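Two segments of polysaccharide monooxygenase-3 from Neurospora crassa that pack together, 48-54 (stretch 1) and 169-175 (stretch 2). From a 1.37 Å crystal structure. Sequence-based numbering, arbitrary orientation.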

# COMPACT_ATOMS: atom_id res chain seq x y z
N LEU A 48 2.45 14.37 2.09
CA LEU A 48 1.98 13.66 0.91
C LEU A 48 2.84 12.42 0.61
O LEU A 48 2.40 11.52 -0.09
CB LEU A 48 1.95 14.58 -0.30
CG LEU A 48 1.08 14.07 -1.45
CD1 LEU A 48 -0.40 14.32 -1.12
CD2 LEU A 48 1.48 14.77 -2.74
N ALA A 49 4.05 12.37 1.14
CA ALA A 49 4.89 11.19 0.93
C ALA A 49 4.25 9.92 1.52
O ALA A 49 4.56 8.80 1.11
CB ALA A 49 6.28 11.38 1.51
N ILE A 50 3.34 10.09 2.48
CA ILE A 50 2.70 8.93 3.09
C ILE A 50 1.74 8.24 2.12
O ILE A 50 1.39 7.07 2.33
CB ILE A 50 2.00 9.31 4.42
CG1 ILE A 50 1.82 8.09 5.33
CG2 ILE A 50 0.66 9.99 4.17
CD1 ILE A 50 3.06 7.79 6.11
N GLN A 51 1.35 8.94 1.05
CA GLN A 51 0.40 8.42 0.07
C GLN A 51 1.04 7.35 -0.80
O GLN A 51 0.66 6.19 -0.71
CB GLN A 51 -0.14 9.56 -0.78
CG GLN A 51 -1.32 9.19 -1.66
CD GLN A 51 -1.77 10.37 -2.51
OE1 GLN A 51 -1.37 10.50 -3.65
NE2 GLN A 51 -2.57 11.26 -1.93
N CYS A 52 2.02 7.75 -1.62
CA CYS A 52 2.66 6.86 -2.59
C CYS A 52 4.20 6.92 -2.50
O CYS A 52 4.91 6.61 -3.46
CB CYS A 52 2.17 7.15 -4.01
SG CYS A 52 0.44 6.75 -4.33
N ASN A 53 4.69 7.31 -1.32
CA ASN A 53 6.10 7.50 -1.03
C ASN A 53 6.57 8.90 -1.48
O ASN A 53 5.85 9.62 -2.17
CB ASN A 53 6.97 6.34 -1.60
CG ASN A 53 8.13 5.98 -0.71
OD1 ASN A 53 8.75 6.84 -0.11
ND2 ASN A 53 8.46 4.69 -0.64
N ALA A 54 7.81 9.26 -1.13
CA ALA A 54 8.33 10.60 -1.33
C ALA A 54 8.64 10.90 -2.79
O ALA A 54 9.14 10.05 -3.53
CB ALA A 54 9.58 10.81 -0.48
N GLN A 169 7.71 3.63 10.93
CA GLN A 169 8.29 3.68 9.59
C GLN A 169 7.29 3.13 8.57
O GLN A 169 6.96 1.93 8.60
CB GLN A 169 9.62 2.93 9.51
CG GLN A 169 10.73 3.57 10.34
CD GLN A 169 12.01 2.76 10.37
OE1 GLN A 169 12.17 1.79 9.63
NE2 GLN A 169 12.93 3.17 11.23
N PHE A 170 6.85 4.00 7.67
CA PHE A 170 5.88 3.64 6.65
C PHE A 170 6.60 3.39 5.34
O PHE A 170 7.42 4.19 4.95
CB PHE A 170 4.86 4.75 6.47
CG PHE A 170 4.09 5.08 7.72
CD1 PHE A 170 2.78 4.65 7.88
CD2 PHE A 170 4.62 5.88 8.70
CE1 PHE A 170 2.04 4.96 9.02
CE2 PHE A 170 3.92 6.19 9.86
CZ PHE A 170 2.61 5.73 10.04
N TYR A 171 6.26 2.30 4.67
CA TYR A 171 6.87 1.89 3.42
C TYR A 171 5.74 1.76 2.37
O TYR A 171 5.33 0.66 2.01
CB TYR A 171 7.63 0.59 3.65
CG TYR A 171 8.82 0.74 4.55
CD1 TYR A 171 10.03 1.14 4.04
CD2 TYR A 171 8.72 0.54 5.91
CE1 TYR A 171 11.13 1.28 4.84
CE2 TYR A 171 9.82 0.66 6.73
CZ TYR A 171 11.03 1.05 6.19
OH TYR A 171 12.12 1.18 7.03
N PRO A 172 5.18 2.91 1.93
CA PRO A 172 4.07 2.88 0.98
C PRO A 172 4.54 2.89 -0.45
O PRO A 172 5.63 3.37 -0.76
CB PRO A 172 3.35 4.19 1.26
CG PRO A 172 4.47 5.11 1.64
CD PRO A 172 5.50 4.28 2.35
N GLY A 173 3.68 2.38 -1.32
CA GLY A 173 3.95 2.34 -2.74
C GLY A 173 2.65 2.12 -3.47
O GLY A 173 1.77 1.46 -2.92
N CYS A 174 2.54 2.65 -4.68
CA CYS A 174 1.31 2.63 -5.42
C CYS A 174 1.48 2.00 -6.80
O CYS A 174 2.49 2.20 -7.45
CB CYS A 174 0.78 4.04 -5.57
SG CYS A 174 0.25 4.73 -3.99
N HIS A 175 0.50 1.19 -7.20
CA HIS A 175 0.42 0.69 -8.54
C HIS A 175 -0.96 0.89 -9.13
O HIS A 175 -1.89 1.21 -8.40
CB HIS A 175 0.95 -0.77 -8.61
CG HIS A 175 0.20 -1.76 -7.73
ND1 HIS A 175 0.45 -1.89 -6.40
CD2 HIS A 175 -0.81 -2.67 -8.03
CE1 HIS A 175 -0.33 -2.86 -5.90
NE2 HIS A 175 -1.10 -3.33 -6.90
O HOH W 1 4.72 4.47 -5.30

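Stretch 2 is an extended strand, and its side chains alternate. The CA-to-CB bonds of F170, P172 and C174 point toward stretch 1, while those of Y171 and H175 point away. Stretch 1 contains a short, weakly bonded helix at about A49 to C52. Its backbone bonds include Q51 N to L48 O at 3.0 Å and a weak one from N53 N to A49 O at 2.9 Å. N53 then leaves helical geometry with a positive phi of 83°, and the chain continues into A54 in an extended conformation. The backbones come close at this exit. C52 CA lies 4.7 Å from G173 CA, and N53 CA lies 5.4 Å from P172 CA.

No direct backbone-to-backbone hydrogen bond joins the two stretches. A water links them instead. Water 1 donates to C52 O at 2.8 Å and accepts from C174 N at 2.9 Å, so it satisfies one carbonyl and one amide across the gap.

The covalent link is the disulfide between C52 and C174. C52 SG and C174 SG are 2.1 Å apart, and chi3 is -84°, close to the value preferred by an unstrained disulfide. Both cysteines have chi1 in the m well. The bond ties together residues 122 positions apart in sequence. Both cysteines are buried. Q51 O also approaches C174 SG at 3.6 Å, while the CA-to-CB bond of Q51 points away from stretch 2.

P172 has the largest area covered by the other stretch, 83 Å². Its ring packs against the backbone of the short helix. P172 CG is 3.7 Å from A49 O, and P172 CB is 3.6 Å from I50 O and 3.9 Å from Q51 O. The compact ring lays its CB and CG against these carbonyl oxygens at van der Waals distance. Proline also has no amide hydrogen to satisfy.

I50 and F170 form the apolar end of the contact. The CA-to-CB bond of I50 points sideways, but the end of its side chain comes nearer to stretch 2. With chi1 t and chi2 p, its CD1 sits over one face of the F170 ring. I50 CD1 is 3.6 Å from the F170 ring centroid, 26° off the ring normal, in a CH-pi contact. The closest approach is I50 CD1 to F170 CG at 3.3 Å. Both residues are buried, and an aliphatic methyl is well matched to an aromatic face.

N53 supplies a polar contact. Its ND2 donates a weak hydrogen bond to P172 O, at 3.1 Å with an angle of 127°. The OD1 of the same amide accepts within its own stretch: A54 N donates to N53 OD1 at 2.8 Å. One buried asparagine thus braces the turn and reaches the strand.

G173 has no side chain. Its CA is 4.4 Å from C52 O. A CB here would point away from stretch 1 and would have room, so this contact does not itself require glycine.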